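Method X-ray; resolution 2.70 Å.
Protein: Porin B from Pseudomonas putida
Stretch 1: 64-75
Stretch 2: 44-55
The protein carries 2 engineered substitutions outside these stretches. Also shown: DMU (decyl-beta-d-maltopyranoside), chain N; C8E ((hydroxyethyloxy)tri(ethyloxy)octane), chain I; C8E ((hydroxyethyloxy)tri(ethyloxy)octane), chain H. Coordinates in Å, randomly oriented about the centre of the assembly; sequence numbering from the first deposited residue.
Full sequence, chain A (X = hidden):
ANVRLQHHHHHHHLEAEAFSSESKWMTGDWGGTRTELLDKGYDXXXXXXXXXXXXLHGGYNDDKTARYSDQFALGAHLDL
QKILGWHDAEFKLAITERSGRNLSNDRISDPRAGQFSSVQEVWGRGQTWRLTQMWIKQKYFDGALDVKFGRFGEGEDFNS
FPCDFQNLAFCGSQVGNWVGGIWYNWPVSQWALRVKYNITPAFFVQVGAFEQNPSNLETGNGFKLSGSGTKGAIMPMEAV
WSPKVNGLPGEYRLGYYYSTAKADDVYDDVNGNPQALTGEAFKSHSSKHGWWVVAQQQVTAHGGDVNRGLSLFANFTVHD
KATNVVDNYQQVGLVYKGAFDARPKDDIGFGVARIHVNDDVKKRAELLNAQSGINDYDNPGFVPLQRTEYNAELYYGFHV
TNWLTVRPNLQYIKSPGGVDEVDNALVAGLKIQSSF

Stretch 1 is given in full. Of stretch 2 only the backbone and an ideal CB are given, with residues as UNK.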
# COMPACT_ATOMS: atom_id res chain seq x y z
N LYS A 64 23.35 -9.71 12.05
CA LYS A 64 22.34 -8.84 12.66
C LYS A 64 22.71 -7.37 12.47
O LYS A 64 23.83 -6.95 12.78
CB LYS A 64 22.17 -9.16 14.14
CG LYS A 64 21.79 -10.60 14.41
CD LYS A 64 21.45 -10.88 15.88
CE LYS A 64 21.35 -12.39 16.11
NZ LYS A 64 20.71 -13.07 14.94
N THR A 65 21.77 -6.60 11.94
CA THR A 65 21.95 -5.18 11.73
C THR A 65 20.61 -4.48 11.90
O THR A 65 19.65 -5.08 12.38
CB THR A 65 22.53 -4.89 10.33
OG1 THR A 65 22.79 -3.48 10.18
CG2 THR A 65 21.57 -5.30 9.27
N ALA A 66 20.52 -3.22 11.51
CA ALA A 66 19.25 -2.52 11.60
C ALA A 66 19.11 -1.48 10.50
O ALA A 66 20.08 -0.85 10.07
CB ALA A 66 19.06 -1.90 12.98
N ARG A 67 17.88 -1.30 10.02
CA ARG A 67 17.68 -0.34 8.96
C ARG A 67 16.59 0.63 9.33
O ARG A 67 15.72 0.31 10.14
CB ARG A 67 17.40 -1.05 7.64
CG ARG A 67 18.59 -1.86 7.15
CD ARG A 67 19.71 -0.95 6.71
NE ARG A 67 20.89 -1.68 6.26
CZ ARG A 67 21.85 -2.12 7.07
NH1 ARG A 67 21.76 -1.90 8.37
NH2 ARG A 67 22.89 -2.77 6.58
N TYR A 68 16.68 1.83 8.78
CA TYR A 68 15.73 2.86 9.10
C TYR A 68 15.28 3.57 7.85
O TYR A 68 16.08 3.88 6.97
CB TYR A 68 16.32 3.87 10.07
CG TYR A 68 15.37 5.00 10.41
CD1 TYR A 68 14.35 4.82 11.34
CD2 TYR A 68 15.50 6.24 9.81
CE1 TYR A 68 13.49 5.85 11.65
CE2 TYR A 68 14.66 7.28 10.12
CZ TYR A 68 13.66 7.07 11.04
OH TYR A 68 12.82 8.10 11.35
N SER A 69 13.99 3.84 7.78
CA SER A 69 13.40 4.43 6.61
C SER A 69 12.34 5.37 7.12
O SER A 69 11.72 5.10 8.14
CB SER A 69 12.75 3.33 5.78
OG SER A 69 12.87 3.60 4.41
N ASP A 70 12.13 6.50 6.45
CA ASP A 70 11.08 7.42 6.88
C ASP A 70 10.42 8.22 5.75
O ASP A 70 10.77 8.09 4.58
CB ASP A 70 11.58 8.34 8.01
CG ASP A 70 12.64 9.35 7.55
OD1 ASP A 70 12.95 9.44 6.34
OD2 ASP A 70 13.16 10.08 8.43
N GLN A 71 9.46 9.05 6.13
CA GLN A 71 8.70 9.83 5.16
C GLN A 71 8.15 11.08 5.81
O GLN A 71 7.63 11.05 6.93
CB GLN A 71 7.56 8.99 4.56
CG GLN A 71 6.66 9.70 3.56
CD GLN A 71 5.43 8.85 3.15
OE1 GLN A 71 5.46 8.11 2.16
NE2 GLN A 71 4.35 8.97 3.91
N PHE A 72 8.31 12.20 5.11
CA PHE A 72 7.65 13.44 5.49
C PHE A 72 6.59 13.71 4.43
O PHE A 72 6.80 13.45 3.25
CB PHE A 72 8.64 14.60 5.52
CG PHE A 72 9.47 14.67 6.78
CD1 PHE A 72 9.03 15.41 7.88
CD2 PHE A 72 10.70 14.02 6.86
CE1 PHE A 72 9.79 15.49 9.04
CE2 PHE A 72 11.46 14.09 8.02
CZ PHE A 72 11.01 14.83 9.11
N ALA A 73 5.44 14.23 4.85
CA ALA A 73 4.38 14.56 3.90
C ALA A 73 3.83 15.96 4.16
O ALA A 73 3.28 16.24 5.22
CB ALA A 73 3.28 13.51 3.96
N LEU A 74 3.99 16.84 3.18
CA LEU A 74 3.62 18.24 3.33
C LEU A 74 2.34 18.44 2.52
O LEU A 74 2.31 18.13 1.34
CB LEU A 74 4.77 19.12 2.81
CG LEU A 74 4.90 20.63 3.03
CD1 LEU A 74 4.27 21.40 1.90
CD2 LEU A 74 4.29 21.02 4.35
N GLY A 75 1.29 18.94 3.16
CA GLY A 75 -0.01 18.98 2.52
C GLY A 75 -0.74 20.31 2.59
O GLY A 75 -0.58 21.09 3.53
N UNK A 44 -3.32 23.10 6.48
CA UNK A 44 -1.93 22.75 6.19
C UNK A 44 -1.45 21.67 7.13
O UNK A 44 -1.65 21.76 8.34
CB UNK A 44 -1.02 23.98 6.29
N UNK A 45 -0.81 20.65 6.58
CA UNK A 45 -0.35 19.53 7.38
C UNK A 45 1.07 19.10 7.06
O UNK A 45 1.52 19.18 5.92
CB UNK A 45 -1.29 18.34 7.19
N UNK A 46 1.78 18.62 8.08
CA UNK A 46 3.12 18.08 7.90
C UNK A 46 3.23 16.82 8.74
O UNK A 46 3.40 16.88 9.96
CB UNK A 46 4.19 19.10 8.28
N UNK A 47 3.11 15.68 8.07
CA UNK A 47 3.04 14.40 8.76
C UNK A 47 4.31 13.60 8.60
O UNK A 47 4.91 13.58 7.52
CB UNK A 47 1.85 13.59 8.25
N UNK A 48 4.72 12.93 9.67
CA UNK A 48 5.93 12.13 9.67
C UNK A 48 5.68 10.66 9.94
O UNK A 48 4.86 10.31 10.78
CB UNK A 48 6.91 12.68 10.71
N UNK A 49 6.41 9.80 9.24
CA UNK A 49 6.36 8.37 9.53
C UNK A 49 7.78 7.83 9.53
O UNK A 49 8.49 7.99 8.55
CB UNK A 49 5.49 7.62 8.52
N UNK A 50 8.18 7.21 10.63
CA UNK A 50 9.49 6.59 10.69
C UNK A 50 9.35 5.11 10.99
O UNK A 50 8.62 4.75 11.91
CB UNK A 50 10.37 7.27 11.74
N UNK A 51 10.04 4.27 10.22
CA UNK A 51 10.05 2.83 10.47
C UNK A 51 11.45 2.23 10.65
O UNK A 51 12.31 2.36 9.78
CB UNK A 51 9.35 2.12 9.31
N UNK A 52 11.67 1.57 11.79
CA UNK A 52 12.92 0.87 12.07
C UNK A 52 12.72 -0.63 11.95
O UNK A 52 11.69 -1.15 12.37
CB UNK A 52 13.44 1.23 13.46
N UNK A 53 13.71 -1.33 11.40
CA UNK A 53 13.66 -2.80 11.35
C UNK A 53 15.03 -3.43 11.54
O UNK A 53 16.03 -2.99 10.97
CB UNK A 53 13.07 -3.26 10.02
N UNK A 54 15.07 -4.48 12.35
CA UNK A 54 16.30 -5.19 12.60
C UNK A 54 16.04 -6.68 12.63
O UNK A 54 15.07 -7.13 13.24
CB UNK A 54 16.94 -4.73 13.91
N UNK A 55 16.90 -7.46 11.98
CA UNK A 55 16.72 -8.90 11.95
C UNK A 55 17.19 -9.53 13.25
O UNK A 55 18.25 -9.19 13.77
CB UNK A 55 17.47 -9.51 10.76
C1 DMU N . 22.13 3.57 10.90
C2 DMU N . 23.21 3.18 10.03
C3 DMU N . 23.98 1.97 10.40
C4 DMU N . 23.14 0.80 10.97
O5 DMU N . 21.94 1.34 11.78
C6 DMU N . 21.24 2.49 11.27
O7 DMU N . 24.71 1.47 9.25
O16 DMU N . 20.34 2.92 12.30
C18 DMU N . 18.98 2.53 12.28
C19 DMU N . 18.18 2.85 13.57
C22 DMU N . 18.04 4.35 13.96
C25 DMU N . 17.04 4.67 15.08
C28 DMU N . 15.71 5.30 14.74
C31 DMU N . 14.64 5.34 15.81
O49 DMU N . 21.31 4.64 10.27
O55 DMU N . 24.11 4.33 9.82
C57 DMU N . 23.86 0.03 11.81
O61 DMU N . 23.22 -1.04 12.42
C5 DMU N . 26.61 0.81 8.05
C7 DMU N . 26.23 -0.55 7.83
C8 DMU N . 26.73 -1.51 8.83
C9 DMU N . 26.86 -1.00 10.32
O1 DMU N . 26.54 0.51 10.45
C10 DMU N . 26.11 1.33 9.32
O2 DMU N . 25.97 -2.69 8.81
O3 DMU N . 26.17 1.68 6.94
O4 DMU N . 26.71 -0.91 6.50
C11 DMU N . 28.06 -1.25 10.82
O6 DMU N . 28.45 -2.57 10.93
C2 C8E I . 15.70 13.36 6.12
C3 C8E I . 16.03 12.06 6.85
C4 C8E I . 17.26 12.19 7.76
C5 C8E I . 16.99 11.59 9.14
C6 C8E I . 16.54 12.65 10.14
C7 C8E I . 15.27 12.24 10.88
C8 C8E I . 14.79 13.33 11.83
O9 C8E I . 13.38 13.37 11.96
C10 C8E I . 12.87 12.83 13.17
C11 C8E I . 11.39 13.23 13.35
O12 C8E I . 10.77 12.59 14.45
C13 C8E I . 9.55 13.18 14.85
C14 C8E I . 9.18 12.84 16.30
C1 C8E H . 20.82 7.68 9.30
C2 C8E H . 20.12 7.66 10.65
C3 C8E H . 18.82 8.47 10.56
C4 C8E H . 17.90 8.17 11.74
C5 C8E H . 17.61 9.40 12.60
C6 C8E H . 16.13 9.45 13.00
C7 C8E H . 15.91 8.91 14.41
C8 C8E H . 14.43 8.71 14.73
O9 C8E H . 13.92 9.78 15.50
C10 C8E H . 12.53 9.96 15.29

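The two strands run antiparallel, so positions 45, 47, 49, 51 and 53 form paired backbone hydrogen bonds with G75, A73, Q71, S69 and R67, while 46, 48, 50, 52 and 54 share the other face with L74, F72, D70, Y68 and A66.

Position 44 sends its CB sideways, where stretch 1 offers little beyond the G75 carbonyl; many residues would do. It is F44, whose CA makes a CA-H...O contact with G75 O at 3.4 Å.

Position 45 faces G75, whose lack of a side chain leaves room for a branched or small polar residue. It is T45 (chi1 p). Its OG1 lies 2.6 Å from where an ideal CB on G75 would sit, so the glycine makes space.

At 46 the CB is 4.4 Å from L74 CD2, on the face that carries F72; an aliphatic chain suits it. L46 brings CG to 4.0 Å from L74 CD2 and CD2 to 4.2 Å from F72 CD1.

Position 47 sits beside small A73, which offers no charge or pocket, so the choice is wide. D47 bonds through its backbone, D47 N to A73 O at 2.9 Å.

The CB of 48 lies 4.4 Å from F72 CE1, with detergent beyond: a large apolar or aromatic residue is favoured. Y48 (chi1 t) places CD1 over one face of the F72 ring, 3.6 Å from F72 CZ, with the planes oblique at 58°. D70 OD2 lies at its ring edge.

Position 49, opposite Q71, suits a beta-branched residue with its extended backbone; it is V49, whose chi1 is t and whose backbone bonds to Q71 (V49 N to Q71 O 2.9 Å, Q71 N to V49 O 2.8 Å).

At 50 an ideal CB would fall 2.6 Å from Y68 OH, a clash, so glycine is strongly indicated. It is G50; Y68 OH lies 3.7 Å from G50 CA.

Position 51 shares its face with S69, R67 and Q71, a setting that suits a polar or acidic chain. It is E51, whose OE1 is hydrogen-bonded elsewhere in the structure.

At 52 the CB is 4.3 Å from Y68 CD1, near the decyl chain of DMU; a compact aliphatic suits. V52 sets CG2 3.4 Å from Y68 CD1.

Position 53 pairs with R67, whose end leads away, so little is demanded; A53 suffices.

At 54 a CB would be tight, 3.1 Å from T65 O, which favours glycine. It is G54.

Position 55 points sideways near the T65 amide, inviting an acceptor. N55 (chi1 p) supplies OD1, which accepts from T65 N at 3.0 Å.

Stretch 2 (44-55) FTLDYVGEVAGN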
# COMPACT_ATOMS: atom_id res chain seq x y z
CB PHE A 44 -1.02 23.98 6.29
CG PHE A 44 -1.34 25.07 5.31
CD1 PHE A 44 -0.91 24.99 3.99
CD2 PHE A 44 -2.06 26.19 5.71
CE1 PHE A 44 -1.21 26.00 3.09
CE2 PHE A 44 -2.36 27.20 4.81
CZ PHE A 44 -1.94 27.11 3.49
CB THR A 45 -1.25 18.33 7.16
OG1 THR A 45 -1.21 17.98 5.77
CG2 THR A 45 -2.68 18.69 7.54
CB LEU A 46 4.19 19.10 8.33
CG LEU A 46 5.54 19.01 7.62
CD1 LEU A 46 6.70 19.17 8.60
CD2 LEU A 46 5.68 17.74 6.78
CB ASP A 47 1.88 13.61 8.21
CG ASP A 47 0.58 14.33 8.39
OD1 ASP A 47 0.36 14.81 9.52
OD2 ASP A 47 -0.20 14.45 7.42
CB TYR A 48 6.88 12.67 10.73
CG TYR A 48 8.08 11.81 10.98
CD1 TYR A 48 9.21 11.90 10.18
CD2 TYR A 48 8.11 10.91 12.05
CE1 TYR A 48 10.31 11.12 10.42
CE2 TYR A 48 9.20 10.13 12.29
CZ TYR A 48 10.29 10.24 11.48
OH TYR A 48 11.37 9.46 11.74
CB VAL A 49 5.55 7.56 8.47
CG1 VAL A 49 5.59 6.06 8.79
CG2 VAL A 49 4.13 8.05 8.38
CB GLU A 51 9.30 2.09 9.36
CG GLU A 51 7.80 2.09 9.54
CD GLU A 51 7.04 2.03 8.23
OE1 GLU A 51 7.61 1.55 7.21
OE2 GLU A 51 5.88 2.48 8.22
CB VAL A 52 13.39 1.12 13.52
CG1 VAL A 52 14.70 0.40 13.78
CG2 VAL A 52 13.53 2.61 13.77
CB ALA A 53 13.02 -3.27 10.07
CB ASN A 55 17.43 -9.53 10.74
CG ASN A 55 18.90 -9.18 10.67
OD1 ASN A 55 19.30 -8.02 10.90
ND2 ASN A 55 19.72 -10.17 10.35
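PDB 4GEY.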